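PDB 2BR4: cephalosporin hydroxylase CMCI from Streptomyces clavuligerus, which probably acts in cephamycin biosynthesis, in the reactions that add the methoxy group to the cephalosporin nucleus, and binds S-adenosylmethionine and magnesium. Local coordinates for residues T84-G89 with I113-D118; G89-G94 with L119-I124. The protein carries 1 engineered substitution. One frame throughout, in Å; residues are numbered along the deposited sequence.

Contact 1: T84-G89 with I113-D118. With SAM (S-adenosylmethionine), chain V.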
ATOM      1  N   THR E  84      32.907  19.783  16.960  1.00 23.50           N
ATOM      2  CA  THR E  84      31.863  20.169  17.907  1.00 23.17           C
ATOM      3  C   THR E  84      30.512  19.687  17.407  1.00 23.08           C
ATOM      4  O   THR E  84      30.184  19.864  16.234  1.00 23.18           O
ATOM      5  CB  THR E  84      31.812  21.711  18.100  1.00 23.14           C
ATOM      6  OG1 THR E  84      33.069  22.205  18.588  1.00 22.60           O
ATOM      7  CG2 THR E  84      30.829  22.084  19.208  1.00 23.10           C
ATOM      8  N   ILE E  85      29.739  19.077  18.301  1.00 22.86           N
ATOM      9  CA  ILE E  85      28.353  18.707  18.033  1.00 22.83           C
ATOM     10  C   ILE E  85      27.500  19.272  19.159  1.00 23.15           C
ATOM     11  O   ILE E  85      27.632  18.843  20.299  1.00 23.29           O
ATOM     12  CB  ILE E  85      28.188  17.174  17.976  1.00 22.62           C
ATOM     13  CG1 ILE E  85      28.941  16.595  16.781  1.00 22.31           C
ATOM     14  CG2 ILE E  85      26.704  16.787  17.887  1.00 22.67           C
ATOM     15  CD1 ILE E  85      29.210  15.107  16.895  1.00 22.10           C
ATOM     16  N   VAL E  86      26.650  20.245  18.840  1.00 23.55           N
ATOM     17  CA  VAL E  86      25.688  20.790  19.792  1.00 24.03           C
ATOM     18  C   VAL E  86      24.366  20.039  19.643  1.00 24.66           C
ATOM     19  O   VAL E  86      23.984  19.641  18.542  1.00 24.78           O
ATOM     20  CB  VAL E  86      25.439  22.307  19.567  1.00 24.01           C
ATOM     21  CG1 VAL E  86      24.645  22.899  20.722  1.00 24.26           C
ATOM     22  CG2 VAL E  86      26.746  23.066  19.404  1.00 23.89           C
ATOM     23  N   GLU E  87      23.672  19.847  20.760  1.00 25.26           N
ATOM     24  CA  GLU E  87      22.392  19.159  20.769  1.00 25.88           C
ATOM     25  C   GLU E  87      21.427  19.939  21.638  1.00 26.16           C
ATOM     26  O   GLU E  87      21.443  19.799  22.848  1.00 26.00           O
ATOM     27  CB  GLU E  87      22.537  17.724  21.300  1.00 26.10           C
ATOM     28  CG  GLU E  87      22.478  16.640  20.231  1.00 26.79           C
ATOM     29  CD  GLU E  87      21.062  16.270  19.840  1.00 28.44           C
ATOM     30  OE1 GLU E  87      20.251  17.184  19.578  1.00 29.33           O
ATOM     31  OE2 GLU E  87      20.755  15.064  19.783  1.00 29.81           O
ATOM     32  N   LEU E  88      20.619  20.790  21.010  1.00 26.83           N
ATOM     33  CA  LEU E  88      19.476  21.420  21.677  1.00 27.12           C
ATOM     34  C   LEU E  88      18.511  20.333  22.108  1.00 27.21           C
ATOM     35  O   LEU E  88      18.219  19.442  21.331  1.00 27.58           O
ATOM     36  CB  LEU E  88      18.761  22.382  20.727  1.00 27.30           C
ATOM     37  CG  LEU E  88      19.127  23.859  20.827  1.00 28.01           C
ATOM     38  CD1 LEU E  88      18.286  24.677  19.852  1.00 28.40           C
ATOM     39  CD2 LEU E  88      18.908  24.338  22.241  1.00 28.88           C
ATOM     40  N   GLY E  89      18.012  20.402  23.339  1.00 27.24           N
ATOM     41  CA  GLY E  89      17.197  19.332  23.896  1.00 26.94           C
ATOM     42  C   GLY E  89      17.987  18.058  24.144  1.00 26.81           C
ATOM     43  O   GLY E  89      18.503  17.452  23.202  1.00 26.93           O
ATOM     44  N   ILE E 113      27.935  18.958  23.247  1.00 24.91           N
ATOM     45  CA  ILE E 113      27.347  19.958  24.117  1.00 25.28           C
ATOM     46  C   ILE E 113      25.835  19.815  24.108  1.00 25.77           C
ATOM     47  O   ILE E 113      25.190  20.158  23.131  1.00 25.94           O
ATOM     48  CB  ILE E 113      27.747  21.373  23.636  1.00 25.26           C
ATOM     49  CG1 ILE E 113      29.233  21.406  23.246  1.00 25.35           C
ATOM     50  CG2 ILE E 113      27.412  22.405  24.709  1.00 25.11           C
ATOM     51  CD1 ILE E 113      29.828  22.804  23.114  1.00 25.78           C
ATOM     52  N   GLY E 114      25.270  19.298  25.188  1.00 26.36           N
ATOM     53  CA  GLY E 114      23.831  19.232  25.333  1.00 26.94           C
ATOM     54  C   GLY E 114      23.297  20.457  26.049  1.00 27.64           C
ATOM     55  O   GLY E 114      23.835  20.848  27.084  1.00 27.59           O
ATOM     56  N   ILE E 115      22.254  21.065  25.487  1.00 28.40           N
ATOM     57  CA  ILE E 115      21.556  22.187  26.104  1.00 29.20           C
ATOM     58  C   ILE E 115      20.096  21.785  26.359  1.00 30.22           C
ATOM     59  O   ILE E 115      19.487  21.102  25.534  1.00 30.03           O
ATOM     60  CB  ILE E 115      21.619  23.411  25.179  1.00 29.11           C
ATOM     61  CG1 ILE E 115      23.064  23.878  25.000  1.00 28.71           C
ATOM     62  CG2 ILE E 115      20.780  24.555  25.726  1.00 29.31           C
ATOM     63  CD1 ILE E 115      23.298  24.591  23.687  1.00 28.61           C
ATOM     64  N   ASP E 116      19.550  22.205  27.505  1.00 31.38           N
ATOM     65  CA  ASP E 116      18.178  21.859  27.899  1.00 32.33           C
ATOM     66  C   ASP E 116      17.683  22.632  29.137  1.00 32.94           C
ATOM     67  O   ASP E 116      18.443  22.900  30.062  1.00 33.02           O
ATOM     68  CB  ASP E 116      18.055  20.347  28.167  1.00 32.48           C
ATOM     69  CG  ASP E 116      16.612  19.855  28.128  1.00 33.20           C
ATOM     70  OD1 ASP E 116      15.717  20.678  27.840  1.00 33.23           O
ATOM     71  OD2 ASP E 116      16.276  18.670  28.377  1.00 34.17           O
ATOM     72  N   ARG E 117      16.391  22.955  29.149  1.00 33.59           N
ATOM     73  CA  ARG E 117      15.734  23.609  30.286  1.00 34.18           C
ATOM     74  C   ARG E 117      15.805  22.790  31.571  1.00 33.87           C
ATOM     75  O   ARG E 117      15.797  23.346  32.666  1.00 34.01           O
ATOM     76  CB  ARG E 117      14.250  23.877  29.962  1.00 34.58           C
ATOM     77  CG  ARG E 117      13.396  22.613  29.704  1.00 36.42           C
ATOM     78  CD  ARG E 117      11.887  22.805  29.893  1.00 39.11           C
ATOM     79  NE  ARG E 117      11.102  21.893  29.046  1.00 41.00           N
ATOM     80  CZ  ARG E 117       9.807  22.051  28.743  1.00 42.65           C
ATOM     81  NH1 ARG E 117       9.112  23.084  29.218  1.00 42.92           N
ATOM     82  NH2 ARG E 117       9.199  21.168  27.956  1.00 43.24           N
ATOM     83  N   ASP E 118      15.871  21.472  31.413  1.00 33.58           N
ATOM     84  CA  ASP E 118      15.670  20.522  32.498  1.00 33.39           C
ATOM     85  C   ASP E 118      16.570  19.309  32.235  1.00 33.00           C
ATOM     86  O   ASP E 118      16.269  18.494  31.360  1.00 33.11           O
ATOM     87  CB  ASP E 118      14.178  20.138  32.531  1.00 33.45           C
ATOM     88  CG  ASP E 118      13.881  18.930  33.401  1.00 33.94           C
ATOM     89  OD1 ASP E 118      14.534  18.749  34.452  1.00 35.15           O
ATOM     90  OD2 ASP E 118      12.984  18.108  33.113  1.00 34.93           O
TER
HETATM   91  N   SAM V 301      18.732  14.567  22.415  1.00 91.21           N
HETATM   92  CA  SAM V 301      17.595  13.666  22.559  1.00 91.26           C
HETATM   93  C   SAM V 301      17.852  12.348  21.828  1.00 91.23           C
HETATM   94  O   SAM V 301      17.831  12.282  20.599  1.00 91.22           O
HETATM   95  OXT SAM V 301      18.097  11.304  22.441  1.00 91.15           O
HETATM   96  CB  SAM V 301      16.330  14.340  22.025  1.00 91.32           C
HETATM   97  CG  SAM V 301      15.701  15.386  22.958  1.00 91.52           C
HETATM   98  SD  SAM V 301      13.944  15.099  23.333  1.00 91.66           S
HETATM   99  CE  SAM V 301      13.266  14.976  21.659  1.00 91.99           C
HETATM  100  C5' SAM V 301      13.278  16.736  23.744  1.00 91.36           C
HETATM  101  C4' SAM V 301      13.959  17.461  24.895  1.00 91.06           C
HETATM  102  O4' SAM V 301      13.851  18.851  24.654  1.00 90.90           O
HETATM  103  C3' SAM V 301      13.313  17.188  26.251  1.00 91.15           C
HETATM  104  O3' SAM V 301      14.286  16.764  27.174  1.00 91.30           O
HETATM  105  C2' SAM V 301      12.697  18.508  26.677  1.00 91.08           C
HETATM  106  O2' SAM V 301      12.841  18.788  28.053  1.00 90.81           O
HETATM  107  C1' SAM V 301      13.468  19.517  25.844  1.00 91.03           C
HETATM  108  N9  SAM V 301      12.698  20.760  25.610  1.00 90.89           N
HETATM  109  C8  SAM V 301      11.388  20.897  25.221  1.00 90.60           C
HETATM  110  N7  SAM V 301      11.104  22.218  25.142  1.00 90.65           N
HETATM  111  C5  SAM V 301      12.210  22.928  25.476  1.00 90.74           C
HETATM  112  C6  SAM V 301      12.483  24.296  25.561  1.00 90.44           C
HETATM  113  N6  SAM V 301      11.552  25.204  25.284  1.00 90.20           N
HETATM  114  N1  SAM V 301      13.744  24.715  25.936  1.00 89.89           N
HETATM  115  C2  SAM V 301      14.731  23.798  26.232  1.00 89.59           C
HETATM  116  N3  SAM V 301      14.461  22.450  26.142  1.00 89.91           N
HETATM  117  C4  SAM V 301      13.222  22.020  25.774  1.00 90.65           C
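The Asp116 carboxylate, whose CG lies 4.3 Å from Gly89 CA, is turned to the ribose of S-adenosylmethionine. Asp116 OD2 accepts a hydrogen bond from SAM O3' at 3.0 Å, and CG sits anti to the backbone N (chi1 -161°), placing the acid against the sugar. The neighbouring Arg117 guanidinium has SAM N7 over one face, 3.8 Å from Arg117 CZ, and SAM O2' in its plane at the edge. An acidic residue ending the second strand and facing the ribose is a hallmark of Rossmann-fold methyltransferases.

Behind this site the two strands run parallel. Ile113 N bonds to Ile85 O, Glu87 N reaches Ile113 O at 2.8 Å, and Ile115 N meets Glu87 O at 3.0 Å, almost straight (171°). Gly89, with its positive phi of 68°, suits the strand exit, because a CB there would collide with SAM O4'; its carbonyl O accepts SAM N at 3.0 Å. Glu87 OE2 adds a weak bond to that amine and forms a salt bridge with Lys65.

On the other face, branched apolar residues fit together: Val86 CG1 touches Ile115 CD1 at 3.7 Å, and the Leu88 side chain crosses that of Ile115, Leu88 CD2 lying 4.0 Å from Ile115 CG2. Phe145 of helix 143-146 packs on Leu88 and Ile115, helix 94-105 covers Ile85 and Glu87, and strand 155-159 pairs with the far edge of strand 84-88.

Contact 2: G89-G94 with L119-I124; sequences GVYNGG and LSRCQI. With SAM (S-adenosylmethionine), chain V.
Asn92 and Cys122 bring two turns together, their CA atoms 3.8 Å apart: a type II' turn from Val90 to Gly93 and a type I turn from Leu119 to Cys122. Gln123 N donates a nearly straight hydrogen bond to Asn92 O at 3.0 Å. Beside it, Asn92 CA makes a CA-H...O contact with Arg121 O at 3.4 Å. Gly93, the N-cap of helix 94-105, suits its place because its phi is positive and any CB would run into Cys122 SG and Ile124 CG1.

The Tyr91 ring stands edge-on above the Arg121 guanidinium, Tyr91 CD1 over its centre and 3.8 Å from Arg121 CZ, the planes 87° apart. Bends at chi2 (108°) and chi3 turn the arginine chain toward the ribose, where Arg121 NH1 donates to SAM O2' at 3.0 Å and, weakly, to SAM O3'. Val90 CG2 meets Leu119 CD2 at 4.2 Å in a separate apolar contact, and Asn92 ND2 bonds to Arg62 O.

A leucine in place of Arg121 would probably leave the ribose hydroxyls without this donor and the tyrosine edge without the flat group it rests on. The long, weak ion pairs of Arg121 with Asp116 and Asp118 imply a positive charge set among acids, which would probably help keep Asp116 ionised as an acceptor for the sugar.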
ATOM      1  N   GLY E  89      18.012  20.402  23.339  1.00 27.24           N
ATOM      2  CA  GLY E  89      17.197  19.332  23.896  1.00 26.94           C
ATOM      3  C   GLY E  89      17.987  18.058  24.144  1.00 26.81           C
ATOM      4  O   GLY E  89      18.503  17.452  23.202  1.00 26.93           O
ATOM      5  N   VAL E  90      18.059  17.640  25.410  1.00 26.75           N
ATOM      6  CA  VAL E  90      18.922  16.526  25.842  1.00 26.34           C
ATOM      7  C   VAL E  90      18.137  15.261  26.249  1.00 26.22           C
ATOM      8  O   VAL E  90      18.525  14.135  25.889  1.00 26.22           O
ATOM      9  CB  VAL E  90      19.826  16.974  27.032  1.00 26.27           C
ATOM     10  CG1 VAL E  90      20.501  15.782  27.705  1.00 26.11           C
ATOM     11  CG2 VAL E  90      20.871  17.985  26.560  1.00 26.00           C
ATOM     12  N   TYR E  91      17.061  15.456  27.011  1.00 25.67           N
ATOM     13  CA  TYR E  91      16.285  14.360  27.607  1.00 25.17           C
ATOM     14  C   TYR E  91      17.154  13.478  28.518  1.00 25.21           C
ATOM     15  O   TYR E  91      17.631  13.940  29.547  1.00 25.62           O
ATOM     16  CB  TYR E  91      15.521  13.550  26.538  1.00 24.71           C
ATOM     17  CG  TYR E  91      14.443  12.638  27.114  1.00 23.77           C
ATOM     18  CD1 TYR E  91      13.484  13.135  28.001  1.00 23.35           C
ATOM     19  CD2 TYR E  91      14.383  11.288  26.782  1.00 22.60           C
ATOM     20  CE1 TYR E  91      12.506  12.322  28.537  1.00 22.46           C
ATOM     21  CE2 TYR E  91      13.399  10.463  27.313  1.00 22.40           C
ATOM     22  CZ  TYR E  91      12.463  10.993  28.197  1.00 22.75           C
ATOM     23  OH  TYR E  91      11.478  10.207  28.749  1.00 22.30           O
ATOM     24  N   ASN E  92      17.374  12.226  28.139  1.00 25.24           N
ATOM     25  CA  ASN E  92      18.102  11.279  28.969  1.00 25.18           C
ATOM     26  C   ASN E  92      19.583  11.183  28.601  1.00 24.83           C
ATOM     27  O   ASN E  92      20.330  10.455  29.246  1.00 24.89           O
ATOM     28  CB  ASN E  92      17.473   9.908  28.844  1.00 25.26           C
ATOM     29  CG  ASN E  92      17.869   9.228  27.570  1.00 26.71           C
ATOM     30  OD1 ASN E  92      17.648   9.765  26.471  1.00 28.50           O
ATOM     31  ND2 ASN E  92      18.496   8.059  27.692  1.00 27.75           N
ATOM     32  N   GLY E  93      19.995  11.889  27.551  1.00 24.34           N
ATOM     33  CA  GLY E  93      21.399  11.998  27.197  1.00 23.87           C
ATOM     34  C   GLY E  93      21.937  10.841  26.377  1.00 23.51           C
ATOM     35  O   GLY E  93      23.142  10.754  26.151  1.00 23.32           O
ATOM     36  N   GLY E  94      21.054   9.950  25.933  1.00 22.97           N
ATOM     37  CA  GLY E  94      21.458   8.830  25.106  1.00 22.74           C
ATOM     38  C   GLY E  94      22.187   9.269  23.847  1.00 22.55           C
ATOM     39  O   GLY E  94      23.260   8.757  23.522  1.00 22.69           O
ATOM     40  N   LEU E 119      17.679  19.220  32.975  1.00 32.42           N
ATOM     41  CA  LEU E 119      18.680  18.157  32.799  1.00 31.89           C
ATOM     42  C   LEU E 119      18.552  17.038  33.832  1.00 31.55           C
ATOM     43  O   LEU E 119      19.422  16.178  33.923  1.00 31.46           O
ATOM     44  CB  LEU E 119      20.098  18.732  32.901  1.00 31.84           C
ATOM     45  CG  LEU E 119      20.524  19.871  31.971  1.00 31.77           C
ATOM     46  CD1 LEU E 119      21.832  20.485  32.467  1.00 31.82           C
ATOM     47  CD2 LEU E 119      20.682  19.385  30.543  1.00 31.15           C
ATOM     48  N   SER E 120      17.479  17.054  34.615  1.00 31.36           N
ATOM     49  CA  SER E 120      17.272  16.058  35.665  1.00 31.19           C
ATOM     50  C   SER E 120      17.020  14.664  35.095  1.00 30.94           C
ATOM     51  O   SER E 120      17.359  13.669  35.737  1.00 31.21           O
ATOM     52  CB  SER E 120      16.100  16.459  36.564  1.00 31.22           C
ATOM     53  OG  SER E 120      14.905  16.595  35.809  1.00 31.61           O
ATOM     54  N   ARG E 121      16.431  14.597  33.898  1.00 30.30           N
ATOM     55  CA  ARG E 121      16.141  13.317  33.242  1.00 30.07           C
ATOM     56  C   ARG E 121      17.388  12.613  32.670  1.00 29.57           C
ATOM     57  O   ARG E 121      17.338  11.421  32.330  1.00 29.36           O
ATOM     58  CB  ARG E 121      15.099  13.507  32.126  1.00 30.32           C
ATOM     59  CG  ARG E 121      13.655  13.639  32.616  1.00 30.83           C
ATOM     60  CD  ARG E 121      13.067  15.040  32.501  1.00 31.91           C
ATOM     61  NE  ARG E 121      12.093  15.162  31.401  1.00 33.02           N
ATOM     62  CZ  ARG E 121      12.250  15.909  30.303  1.00 32.64           C
ATOM     63  NH1 ARG E 121      13.356  16.625  30.103  1.00 33.31           N
ATOM     64  NH2 ARG E 121      11.287  15.939  29.392  1.00 31.94           N
ATOM     65  N   CYS E 122      18.495  13.345  32.570  1.00 29.03           N
ATOM     66  CA  CYS E 122      19.745  12.812  32.034  1.00 28.64           C
ATOM     67  C   CYS E 122      20.271  11.649  32.880  1.00 28.06           C
ATOM     68  O   CYS E 122      20.423  11.772  34.091  1.00 27.52           O
ATOM     69  CB  CYS E 122      20.802  13.922  31.945  1.00 28.81           C
ATOM     70  SG  CYS E 122      22.351  13.420  31.147  1.00 28.55           S
ATOM     71  N   GLN E 123      20.552  10.534  32.213  1.00 27.77           N
ATOM     72  CA  GLN E 123      20.931   9.272  32.856  1.00 27.66           C
ATOM     73  C   GLN E 123      22.406   8.926  32.651  1.00 27.00           C
ATOM     74  O   GLN E 123      22.848   7.880  33.098  1.00 26.93           O
ATOM     75  CB  GLN E 123      20.082   8.115  32.292  1.00 27.86           C
ATOM     76  CG  GLN E 123      18.562   8.244  32.481  1.00 28.59           C
ATOM     77  CD  GLN E 123      18.125   7.929  33.901  1.00 29.40           C
ATOM     78  OE1 GLN E 123      18.155   6.770  34.323  1.00 29.51           O
ATOM     79  NE2 GLN E 123      17.719   8.957  34.639  1.00 29.43           N
ATOM     80  N   ILE E 124      23.166   9.783  31.970  1.00 26.60           N
ATOM     81  CA  ILE E 124      24.580   9.498  31.721  1.00 26.24           C
ATOM     82  C   ILE E 124      25.300   9.477  33.066  1.00 25.89           C
ATOM     83  O   ILE E 124      25.217  10.453  33.811  1.00 25.24           O
ATOM     84  CB  ILE E 124      25.256  10.546  30.813  1.00 26.30           C
ATOM     85  CG1 ILE E 124      24.495  10.739  29.498  1.00 25.92           C
ATOM     86  CG2 ILE E 124      26.705  10.118  30.527  1.00 26.42           C
ATOM     87  CD1 ILE E 124      25.134  11.774  28.575  1.00 25.42           C
TER
HETATM   88  N   SAM V 301      18.732  14.567  22.415  1.00 91.21           N
HETATM   89  CA  SAM V 301      17.595  13.666  22.559  1.00 91.26           C
HETATM   90  C   SAM V 301      17.852  12.348  21.828  1.00 91.23           C
HETATM   91  O   SAM V 301      17.831  12.282  20.599  1.00 91.22           O
HETATM   92  OXT SAM V 301      18.097  11.304  22.441  1.00 91.15           O
HETATM   93  CB  SAM V 301      16.330  14.340  22.025  1.00 91.32           C
HETATM   94  CG  SAM V 301      15.701  15.386  22.958  1.00 91.52           C
HETATM   95  SD  SAM V 301      13.944  15.099  23.333  1.00 91.66           S
HETATM   96  CE  SAM V 301      13.266  14.976  21.659  1.00 91.99           C
HETATM   97  C5' SAM V 301      13.278  16.736  23.744  1.00 91.36           C
HETATM   98  C4' SAM V 301      13.959  17.461  24.895  1.00 91.06           C
HETATM   99  O4' SAM V 301      13.851  18.851  24.654  1.00 90.90           O
HETATM  100  C3' SAM V 301      13.313  17.188  26.251  1.00 91.15           C
HETATM  101  O3' SAM V 301      14.286  16.764  27.174  1.00 91.30           O
HETATM  102  C2' SAM V 301      12.697  18.508  26.677  1.00 91.08           C
HETATM  103  O2' SAM V 301      12.841  18.788  28.053  1.00 90.81           O
HETATM  104  C1' SAM V 301      13.468  19.517  25.844  1.00 91.03           C
HETATM  105  N9  SAM V 301      12.698  20.760  25.610  1.00 90.89           N
HETATM  106  C8  SAM V 301      11.388  20.897  25.221  1.00 90.60           C
HETATM  107  N7  SAM V 301      11.104  22.218  25.142  1.00 90.65           N
HETATM  108  C5  SAM V 301      12.210  22.928  25.476  1.00 90.74           C
HETATM  109  C6  SAM V 301      12.483  24.296  25.561  1.00 90.44           C
HETATM  110  N6  SAM V 301      11.552  25.204  25.284  1.00 90.20           N
HETATM  111  N1  SAM V 301      13.744  24.715  25.936  1.00 89.89           N
HETATM  112  C2  SAM V 301      14.731  23.798  26.232  1.00 89.59           C
HETATM  113  N3  SAM V 301      14.461  22.450  26.142  1.00 89.91           N
HETATM  114  C4  SAM V 301      13.222  22.020  25.774  1.00 90.65           C

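In the fold
The centres of the contacts lie 10 Å apart, and Gly89 belongs to both. Along the chain their segments alternate: strand 84-88 passes into loop 89-94, helix 94-105 follows, and strand 111-116 then leads into loop 119-124. Contact 1 is thus the strand pairing of a beta-alpha-beta unit, and contact 2 joins the loops at the C-terminal ends of those same parallel strands. They meet where Val90 CG2 lies 3.4 Å from Gly114 CA, a glycine suiting that close approach. As usual in Rossmann-like folds, the cofactor occupies this end of the sheet, touching both contacts; the magnesium ion, held by Asp160 and Asp187, lies about 8 Å from the Glu87 side chain.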